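Local coordinates for hypothetical protein SIFV0014 (Sulfolobus islandicus filamentous virus, PDB 2H36) that is of unknown function but may act as an anti-CRISPR protein of the AcrID1 type, countering the CRISPR immunity of its archaeal host, at residues T18-D24 against E52-L56; G70-Y76 against K87-R93. One frame throughout, in Å; residues are numbered along the deposited sequence.

The two contacts follow one another along the chain, with centres about 15 Å apart. Contact 1, near the middle of the molecule, sets the start of helix 19-30 against helix 50-55 and is largely apolar, with a weak polar link at its edge. Contact 2 lies within the antiparallel sheet, where backbone hydrogen bonds join the two strands of a hairpin. One face of that hairpin is aromatic and largely buried, the other more exposed, with polar groups and isoleucines. Tyr53, turned away from the helix-helix interface of contact 1, joins the two: its OH lies 2.6 Å from Asp74 OD2, a probable hydrogen bond, and its ring packs edge-to-face with Phe90 and Tyr92.

Contact 1 of 2, residues T18-D24 against E52-L56; sequences TEADDLD and EYREL
Residues 19-24 form the first turns of an alpha-helix, with Thr18 extended (phi/psi -145/160) at the N-cap position but making no capping bond. Backbone bonds from Asp22 N to Thr18 O (3.2 Å), Leu23 N to Glu19 O (3.0 Å) and Asp24 N to Ala20 O (2.7 Å) define the helical turns. Across from it, residues 52-55 belong to helix 50-55; Leu56 has phi/psi -83/-15, and the bond from Leu56 N to Glu52 O is weak at 3.2 Å. The register brings CA of Ala20 to 6.2 Å from CA of Glu52, and CA of Asp24 to 5.8 Å from CA of Leu56.

Apolar packing centres on Leu56, the residue most covered here. Its CB leaves sideways, but chi1 of -109° and chi2 of 22°, both between the standard rotamer wells, carry the isobutyl group across to the other helix. There Leu56 CD1 lies 3.6 Å from Ala20 O, 4.4 Å from Ala20 CB and 3.6 Å from Asp24 CB, while Leu56 CD2 meets Leu23 CD2 at 3.8 Å. The small Ala20 lets the backbones come close. The two helices pack side by side over the antiparallel sheet of an alpha+beta fold: Ala20 and Leu23 also rest on Val48 and Leu46 of strand 45-49, which leads directly into helix 50-55, and Tyr53 touches Val48 as well.

The polar link lies at the margin, where Thr18 OG1 (chi1 t) donates a weak 3.3 Å hydrogen bond to Glu52 OE2. Beside it, Glu52 OE1 packs against Ala20 CB at 3.5 Å.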
ATOM      1  N   THR A  18       9.986  -6.732  -2.764  1.00 29.00           N
ATOM      2  CA  THR A  18       9.294  -7.098  -1.547  1.00 29.12           C
ATOM      3  C   THR A  18       7.835  -7.098  -1.958  1.00 29.40           C
ATOM      4  O   THR A  18       7.492  -6.494  -2.977  1.00 29.41           O
ATOM      5  CB  THR A  18       9.522  -6.157  -0.345  1.00 29.08           C
ATOM      6  OG1 THR A  18       8.966  -6.752   0.832  1.00 29.97           O
ATOM      7  CG2 THR A  18       8.884  -4.778  -0.567  1.00 28.61           C
ATOM      8  N   GLU A  19       6.985  -7.780  -1.185  1.00 29.85           N
ATOM      9  CA  GLU A  19       5.533  -7.786  -1.418  1.00 30.20           C
ATOM     10  C   GLU A  19       4.950  -6.380  -1.584  1.00 30.33           C
ATOM     11  O   GLU A  19       4.170  -6.150  -2.496  1.00 30.78           O
ATOM     12  CB  GLU A  19       4.797  -8.530  -0.304  1.00 30.21           C
ATOM     13  CG  GLU A  19       4.539 -10.010  -0.590  1.00 30.73           C
ATOM     14  CD  GLU A  19       4.203 -10.826   0.673  1.00 30.65           C
ATOM     15  OE1 GLU A  19       3.739 -10.252   1.686  1.00 30.40           O
ATOM     16  OE2 GLU A  19       4.409 -12.060   0.648  1.00 31.09           O
ATOM     17  N   ALA A  20       5.327  -5.442  -0.718  1.00 30.44           N
ATOM     18  CA  ALA A  20       4.895  -4.043  -0.865  1.00 30.39           C
ATOM     19  C   ALA A  20       5.176  -3.483  -2.262  1.00 30.25           C
ATOM     20  O   ALA A  20       4.312  -2.862  -2.866  1.00 30.42           O
ATOM     21  CB  ALA A  20       5.543  -3.158   0.192  1.00 30.58           C
ATOM     22  N   ASP A  21       6.382  -3.707  -2.772  1.00 30.15           N
ATOM     23  CA  ASP A  21       6.748  -3.254  -4.111  1.00 29.88           C
ATOM     24  C   ASP A  21       5.766  -3.786  -5.140  1.00 29.78           C
ATOM     25  O   ASP A  21       5.385  -3.082  -6.077  1.00 29.80           O
ATOM     26  CB  ASP A  21       8.161  -3.715  -4.461  1.00 29.70           C
ATOM     27  CG  ASP A  21       9.202  -3.125  -3.546  1.00 29.68           C
ATOM     28  OD1 ASP A  21       8.967  -2.025  -3.000  1.00 30.01           O
ATOM     29  OD2 ASP A  21      10.259  -3.761  -3.370  1.00 30.05           O
ATOM     30  N   ASP A  22       5.350  -5.031  -4.931  1.00 29.55           N
ATOM     31  CA  ASP A  22       4.494  -5.753  -5.855  1.00 29.15           C
ATOM     32  C   ASP A  22       3.083  -5.186  -5.831  1.00 28.45           C
ATOM     33  O   ASP A  22       2.428  -5.085  -6.862  1.00 28.17           O
ATOM     34  CB  ASP A  22       4.488  -7.221  -5.463  1.00 29.28           C
ATOM     35  CG  ASP A  22       4.496  -8.144  -6.649  1.00 30.94           C
ATOM     36  OD1 ASP A  22       5.141  -7.826  -7.694  1.00 31.79           O
ATOM     37  OD2 ASP A  22       3.862  -9.218  -6.504  1.00 33.36           O
ATOM     38  N   LEU A  23       2.632  -4.815  -4.638  1.00 28.01           N
ATOM     39  CA  LEU A  23       1.351  -4.169  -4.459  1.00 27.81           C
ATOM     40  C   LEU A  23       1.422  -2.753  -5.008  1.00 28.03           C
ATOM     41  O   LEU A  23       0.529  -2.298  -5.716  1.00 27.77           O
ATOM     42  CB  LEU A  23       0.978  -4.140  -2.977  1.00 27.45           C
ATOM     43  CG  LEU A  23      -0.195  -3.229  -2.616  1.00 27.17           C
ATOM     44  CD1 LEU A  23      -1.473  -3.786  -3.206  1.00 27.75           C
ATOM     45  CD2 LEU A  23      -0.360  -3.051  -1.123  1.00 27.37           C
ATOM     46  N   ASP A  24       2.507  -2.070  -4.672  1.00 28.68           N
ATOM     47  CA  ASP A  24       2.724  -0.685  -5.052  1.00 29.21           C
ATOM     48  C   ASP A  24       2.584  -0.557  -6.551  1.00 29.15           C
ATOM     49  O   ASP A  24       1.993   0.400  -7.048  1.00 29.48           O
ATOM     50  CB  ASP A  24       4.124  -0.233  -4.616  1.00 29.40           C
ATOM     51  CG  ASP A  24       4.299   1.276  -4.660  1.00 30.59           C
ATOM     52  OD1 ASP A  24       3.352   2.006  -4.293  1.00 32.78           O
ATOM     53  OD2 ASP A  24       5.391   1.735  -5.057  1.00 32.08           O
ATOM     54  N   GLU A  52       7.120   0.618   4.707  1.00 32.55           N
ATOM     55  CA  GLU A  52       6.734   0.119   3.386  1.00 32.72           C
ATOM     56  C   GLU A  52       5.309   0.657   3.138  1.00 32.85           C
ATOM     57  O   GLU A  52       4.985   1.095   2.026  1.00 32.81           O
ATOM     58  CB  GLU A  52       6.737  -1.408   3.368  1.00 32.55           C
ATOM     59  CG  GLU A  52       7.971  -2.033   2.733  1.00 32.98           C
ATOM     60  CD  GLU A  52       8.041  -3.553   2.924  1.00 33.05           C
ATOM     61  OE1 GLU A  52       7.000  -4.178   3.226  1.00 34.20           O
ATOM     62  OE2 GLU A  52       9.142  -4.123   2.773  1.00 32.43           O
ATOM     63  N   TYR A  53       4.484   0.634   4.189  1.00 32.76           N
ATOM     64  CA  TYR A  53       3.103   1.108   4.153  1.00 32.88           C
ATOM     65  C   TYR A  53       2.994   2.607   3.903  1.00 33.29           C
ATOM     66  O   TYR A  53       2.069   3.060   3.236  1.00 32.87           O
ATOM     67  CB  TYR A  53       2.406   0.759   5.472  1.00 32.84           C
ATOM     68  CG  TYR A  53       0.921   1.106   5.560  1.00 31.90           C
ATOM     69  CD1 TYR A  53       0.471   2.089   6.438  1.00 30.70           C
ATOM     70  CD2 TYR A  53      -0.026   0.428   4.787  1.00 31.32           C
ATOM     71  CE1 TYR A  53      -0.879   2.406   6.537  1.00 31.54           C
ATOM     72  CE2 TYR A  53      -1.384   0.731   4.872  1.00 32.01           C
ATOM     73  CZ  TYR A  53      -1.813   1.726   5.753  1.00 32.69           C
ATOM     74  OH  TYR A  53      -3.166   2.037   5.861  1.00 32.19           O
ATOM     75  N   ARG A  54       3.931   3.373   4.456  1.00 34.06           N
ATOM     76  CA  ARG A  54       3.936   4.824   4.273  1.00 34.67           C
ATOM     77  C   ARG A  54       4.349   5.168   2.845  1.00 34.87           C
ATOM     78  O   ARG A  54       3.946   6.204   2.303  1.00 35.24           O
ATOM     79  CB  ARG A  54       4.877   5.510   5.268  1.00 34.71           C
ATOM     80  CG  ARG A  54       4.543   5.277   6.733  1.00 35.61           C
ATOM     81  CD  ARG A  54       5.280   6.271   7.623  1.00 36.74           C
ATOM     82  NE  ARG A  54       5.800   5.664   8.848  1.00 37.18           N
ATOM     83  CZ  ARG A  54       7.071   5.296   9.018  1.00 38.57           C
ATOM     84  NH1 ARG A  54       7.965   5.475   8.046  1.00 38.69           N
ATOM     85  NH2 ARG A  54       7.460   4.755  10.169  1.00 39.22           N
ATOM     86  N   GLU A  55       5.152   4.288   2.247  1.00 34.75           N
ATOM     87  CA  GLU A  55       5.611   4.441   0.869  1.00 34.66           C
ATOM     88  C   GLU A  55       4.497   4.134  -0.139  1.00 34.02           C
ATOM     89  O   GLU A  55       4.545   4.576  -1.278  1.00 34.02           O
ATOM     90  CB  GLU A  55       6.796   3.510   0.636  1.00 34.94           C
ATOM     91  CG  GLU A  55       7.723   3.913  -0.495  1.00 36.24           C
ATOM     92  CD  GLU A  55       9.040   3.146  -0.447  1.00 38.32           C
ATOM     93  OE1 GLU A  55       9.447   2.709   0.657  1.00 38.52           O
ATOM     94  OE2 GLU A  55       9.675   2.986  -1.516  1.00 39.51           O
ATOM     95  N   LEU A  56       3.513   3.359   0.301  1.00 33.37           N
ATOM     96  CA  LEU A  56       2.382   2.950  -0.515  1.00 32.93           C
ATOM     97  C   LEU A  56       1.288   3.999  -0.549  1.00 33.02           C
ATOM     98  O   LEU A  56       0.371   3.933  -1.368  1.00 33.40           O
ATOM     99  CB  LEU A  56       1.700   1.758   0.156  1.00 32.69           C
ATOM    100  CG  LEU A  56       1.731   0.325  -0.358  1.00 31.97           C
ATOM    101  CD1 LEU A  56       2.902   0.052  -1.273  1.00 32.04           C
ATOM    102  CD2 LEU A  56       1.736  -0.616   0.830  1.00 30.82           C
TER

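Contact 2 of 2, residues G70-Y76 against K87-R93; sequences GITIDQY and KLEFTYR
Segments 71-76 and 87-93 belong to strands 71-79 and 85-94, the antiparallel arms of a beta hairpin; the segment axes approach to 4.6 Å at 165°. Hydrogen-bonded pairs are Thr72-Tyr92 (Thr72 N to Tyr92 O 3.0 Å, Tyr92 N to Thr72 O 3.1 Å), Asp74-Phe90 (Asp74 N to Phe90 O and Phe90 N to Asp74 O both 2.8 Å) and Tyr76-Leu88 (Tyr76 N to Leu88 O 2.7 Å, Leu88 N to Tyr76 O 2.9 Å); Ile73-Thr91 and Gln75-Glu89 are non-hydrogen-bonded pairs. Further backbone bonds to strands 62-66 and 98-109 place the hairpin inside the sheet.

Tyr92 buries the most surface. Its chi1 of 71° (p) lays the ring against strand 71-76, where Thr72 CB forms a CH-pi contact 3.7 Å from the ring centroid and Tyr92 OH lies 3.5 Å from Thr72 CG2. On the same face Tyr76 (chi1 m) sets its CD1 4.3 Å from Phe90 CD1, and Tyr76 OH gives a very short 2.5 Å hydrogen bond to Asp74 OD2. On the opposite face Gln75 and Glu89, both with chi1 and chi2 t, reach out side by side, Gln75 NE2 donating to Glu89 OE1 at 3.0 Å.

Tyr53 OH of helix 50-55 also hydrogen-bonds to Asp74 OD2, so this buried carboxylate, set among aromatic rings, is satisfied by tyrosine hydroxyls rather than by a cation in this contact, whereas the Gln75-Glu89 pair stays on the more open side.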
ATOM      1  N   GLY A  70      -8.840  -5.977  16.656  1.00 23.54           N
ATOM      2  CA  GLY A  70      -7.496  -5.888  16.082  1.00 23.64           C
ATOM      3  C   GLY A  70      -7.385  -5.114  14.773  1.00 23.78           C
ATOM      4  O   GLY A  70      -6.301  -5.020  14.204  1.00 24.01           O
ATOM      5  N   ILE A  71      -8.630  -4.738  14.256  1.00 23.84           N
ATOM      6  CA  ILE A  71      -8.634  -4.136  12.921  1.00 24.00           C
ATOM      7  C   ILE A  71      -8.704  -2.626  12.712  1.00 24.06           C
ATOM      8  O   ILE A  71      -9.415  -1.930  13.426  1.00 24.02           O
ATOM      9  CB  ILE A  71      -9.889  -4.794  12.263  1.00 24.11           C
ATOM     10  CG1 ILE A  71      -9.808  -6.315  12.369  1.00 24.08           C
ATOM     11  CG2 ILE A  71     -10.051  -4.357  10.788  1.00 24.02           C
ATOM     12  CD1 ILE A  71     -11.149  -7.008  12.313  1.00 24.69           C
ATOM     13  N   THR A  72      -7.987  -2.142  11.701  1.00 23.92           N
ATOM     14  CA  THR A  72      -7.948  -0.728  11.367  1.00 23.81           C
ATOM     15  C   THR A  72      -8.393  -0.478   9.938  1.00 23.71           C
ATOM     16  O   THR A  72      -7.705  -0.854   8.988  1.00 24.25           O
ATOM     17  CB  THR A  72      -6.506  -0.183  11.478  1.00 23.96           C
ATOM     18  OG1 THR A  72      -5.999  -0.396  12.804  1.00 23.67           O
ATOM     19  CG2 THR A  72      -6.440   1.306  11.108  1.00 24.18           C
ATOM     20  N   ILE A  73      -9.492   0.265   9.787  1.00 23.56           N
ATOM     21  CA  ILE A  73      -9.950   0.576   8.429  1.00 23.47           C
ATOM     22  C   ILE A  73      -9.319   1.960   8.284  1.00 24.05           C
ATOM     23  O   ILE A  73      -9.553   2.855   9.096  1.00 24.45           O
ATOM     24  CB  ILE A  73     -11.496   0.502   8.223  1.00 22.93           C
ATOM     25  CG1 ILE A  73     -11.953  -0.950   8.296  1.00 20.39           C
ATOM     26  CG2 ILE A  73     -11.898   1.128   6.889  1.00 22.35           C
ATOM     27  CD1 ILE A  73     -13.269  -1.124   8.935  1.00 18.77           C
ATOM     28  N   ASP A  74      -8.406   2.059   7.298  1.00 24.64           N
ATOM     29  CA  ASP A  74      -7.672   3.296   7.164  1.00 25.64           C
ATOM     30  C   ASP A  74      -8.022   3.924   5.827  1.00 25.99           C
ATOM     31  O   ASP A  74      -7.876   3.297   4.769  1.00 26.58           O
ATOM     32  CB  ASP A  74      -6.217   2.868   7.307  1.00 26.24           C
ATOM     33  CG  ASP A  74      -5.301   4.014   7.637  1.00 28.01           C
ATOM     34  OD1 ASP A  74      -5.829   5.090   8.010  1.00 30.68           O
ATOM     35  OD2 ASP A  74      -4.058   3.829   7.528  1.00 27.37           O
ATOM     36  N   GLN A  75      -8.481   5.165   5.863  1.00 26.01           N
ATOM     37  CA  GLN A  75      -8.875   5.818   4.628  1.00 26.22           C
ATOM     38  C   GLN A  75      -7.987   7.013   4.234  1.00 26.18           C
ATOM     39  O   GLN A  75      -7.616   7.837   5.073  1.00 25.89           O
ATOM     40  CB  GLN A  75     -10.335   6.222   4.727  1.00 26.25           C
ATOM     41  CG  GLN A  75     -10.925   6.686   3.430  1.00 27.16           C
ATOM     42  CD  GLN A  75     -12.428   6.782   3.504  1.00 27.79           C
ATOM     43  OE1 GLN A  75     -12.996   7.868   3.367  1.00 27.99           O
ATOM     44  NE2 GLN A  75     -13.088   5.643   3.733  1.00 27.19           N
ATOM     45  N   TYR A  76      -7.662   7.095   2.947  1.00 26.40           N
ATOM     46  CA  TYR A  76      -6.795   8.150   2.415  1.00 26.70           C
ATOM     47  C   TYR A  76      -7.440   8.932   1.275  1.00 26.71           C
ATOM     48  O   TYR A  76      -8.147   8.362   0.441  1.00 27.18           O
ATOM     49  CB  TYR A  76      -5.459   7.552   1.995  1.00 26.78           C
ATOM     50  CG  TYR A  76      -4.702   7.052   3.200  1.00 27.80           C
ATOM     51  CD1 TYR A  76      -4.927   5.764   3.706  1.00 27.89           C
ATOM     52  CD2 TYR A  76      -3.803   7.886   3.878  1.00 27.50           C
ATOM     53  CE1 TYR A  76      -4.262   5.315   4.832  1.00 26.84           C
ATOM     54  CE2 TYR A  76      -3.134   7.439   5.005  1.00 27.02           C
ATOM     55  CZ  TYR A  76      -3.372   6.155   5.475  1.00 27.10           C
ATOM     56  OH  TYR A  76      -2.703   5.705   6.583  1.00 28.16           O
ATOM     57  N   LYS A  87     -10.412   8.228  -3.037  1.00 31.04           N
ATOM     58  CA  LYS A  87     -10.372   7.511  -1.761  1.00 30.64           C
ATOM     59  C   LYS A  87      -9.760   6.124  -1.828  1.00 30.53           C
ATOM     60  O   LYS A  87     -10.295   5.240  -2.494  1.00 30.51           O
ATOM     61  CB  LYS A  87     -11.777   7.315  -1.200  1.00 30.50           C
ATOM     62  CG  LYS A  87     -12.589   8.589  -1.041  1.00 30.67           C
ATOM     63  CD  LYS A  87     -12.277   9.265   0.261  1.00 30.71           C
ATOM     64  CE  LYS A  87     -12.862  10.649   0.307  1.00 31.51           C
ATOM     65  NZ  LYS A  87     -12.614  11.268   1.642  1.00 31.88           N
ATOM     66  N   LEU A  88      -8.635   5.948  -1.142  1.00 30.49           N
ATOM     67  CA  LEU A  88      -7.960   4.655  -1.049  1.00 30.51           C
ATOM     68  C   LEU A  88      -8.257   4.199   0.374  1.00 30.83           C
ATOM     69  O   LEU A  88      -8.216   5.008   1.300  1.00 31.09           O
ATOM     70  CB  LEU A  88      -6.496   4.802  -1.441  1.00 30.51           C
ATOM     71  CG  LEU A  88      -5.592   3.600  -1.189  1.00 29.64           C
ATOM     72  CD1 LEU A  88      -5.962   2.479  -2.145  1.00 30.45           C
ATOM     73  CD2 LEU A  88      -4.154   4.010  -1.362  1.00 27.32           C
ATOM     74  N   GLU A  89      -8.524   2.908   0.554  1.00 31.09           N
ATOM     75  CA  GLU A  89      -8.850   2.393   1.889  1.00 31.25           C
ATOM     76  C   GLU A  89      -8.201   1.051   2.193  1.00 31.19           C
ATOM     77  O   GLU A  89      -8.403   0.086   1.451  1.00 31.59           O
ATOM     78  CB  GLU A  89     -10.359   2.271   2.014  1.00 31.11           C
ATOM     79  CG  GLU A  89     -10.837   1.689   3.319  1.00 32.70           C
ATOM     80  CD  GLU A  89     -12.361   1.639   3.387  1.00 34.52           C
ATOM     81  OE1 GLU A  89     -12.980   2.689   3.698  1.00 34.61           O
ATOM     82  OE2 GLU A  89     -12.935   0.553   3.120  1.00 34.60           O
ATOM     83  N   PHE A  90      -7.426   0.990   3.279  1.00 31.05           N
ATOM     84  CA  PHE A  90      -6.788  -0.271   3.713  1.00 30.91           C
ATOM     85  C   PHE A  90      -7.332  -0.867   4.995  1.00 30.89           C
ATOM     86  O   PHE A  90      -7.305  -0.213   6.044  1.00 31.18           O
ATOM     87  CB  PHE A  90      -5.311  -0.070   4.022  1.00 30.72           C
ATOM     88  CG  PHE A  90      -4.485   0.350   2.836  1.00 31.46           C
ATOM     89  CD1 PHE A  90      -4.331   1.697   2.517  1.00 31.39           C
ATOM     90  CD2 PHE A  90      -3.828  -0.595   2.059  1.00 31.18           C
ATOM     91  CE1 PHE A  90      -3.560   2.088   1.438  1.00 30.76           C
ATOM     92  CE2 PHE A  90      -3.051  -0.202   0.981  1.00 31.04           C
ATOM     93  CZ  PHE A  90      -2.919   1.140   0.670  1.00 30.64           C
ATOM     94  N   THR A  91      -7.703  -2.165   4.922  1.00 30.44           N
ATOM     95  CA  THR A  91      -8.240  -2.817   6.112  1.00 29.89           C
ATOM     96  C   THR A  91      -7.059  -3.647   6.571  1.00 29.73           C
ATOM     97  O   THR A  91      -6.523  -4.428   5.790  1.00 30.11           O
ATOM     98  CB  THR A  91      -9.432  -3.728   5.861  1.00 29.50           C
ATOM     99  OG1 THR A  91     -10.537  -2.939   5.422  1.00 29.82           O
ATOM    100  CG2 THR A  91      -9.825  -4.445   7.126  1.00 29.31           C
ATOM    101  N   TYR A  92      -6.634  -3.474   7.819  1.00 29.53           N
ATOM    102  CA  TYR A  92      -5.490  -4.237   8.317  1.00 29.39           C
ATOM    103  C   TYR A  92      -5.270  -4.411   9.814  1.00 29.29           C
ATOM    104  O   TYR A  92      -5.545  -3.512  10.614  1.00 29.46           O
ATOM    105  CB  TYR A  92      -4.179  -3.548   7.932  1.00 29.48           C
ATOM    106  CG  TYR A  92      -3.876  -2.257   8.667  1.00 29.54           C
ATOM    107  CD1 TYR A  92      -4.048  -1.020   8.041  1.00 29.84           C
ATOM    108  CD2 TYR A  92      -3.375  -2.271   9.971  1.00 29.44           C
ATOM    109  CE1 TYR A  92      -3.748   0.170   8.703  1.00 29.81           C
ATOM    110  CE2 TYR A  92      -3.081  -1.089  10.643  1.00 29.81           C
ATOM    111  CZ  TYR A  92      -3.264   0.124  10.001  1.00 29.73           C
ATOM    112  OH  TYR A  92      -2.965   1.291  10.662  1.00 29.55           O
ATOM    113  N   ARG A  93      -4.676  -5.598  10.130  1.00 29.11           N
ATOM    114  CA  ARG A  93      -4.344  -5.864  11.526  1.00 29.02           C
ATOM    115  C   ARG A  93      -2.869  -5.516  11.566  1.00 29.60           C
ATOM    116  O   ARG A  93      -2.178  -5.578  10.543  1.00 29.89           O
ATOM    117  CB  ARG A  93      -4.543  -7.319  11.932  1.00 28.49           C
ATOM    118  CG  ARG A  93      -5.981  -7.671  12.219  1.00 27.31           C
ATOM    119  CD  ARG A  93      -6.158  -9.162  12.258  1.00 24.58           C
ATOM    120  NE  ARG A  93      -5.363  -9.763  13.318  1.00 22.62           N
ATOM    121  CZ  ARG A  93      -5.377 -11.054  13.618  1.00 21.23           C
ATOM    122  NH1 ARG A  93      -6.151 -11.887  12.937  1.00 21.28           N
ATOM    123  NH2 ARG A  93      -4.621 -11.512  14.600  1.00 20.24           N
TER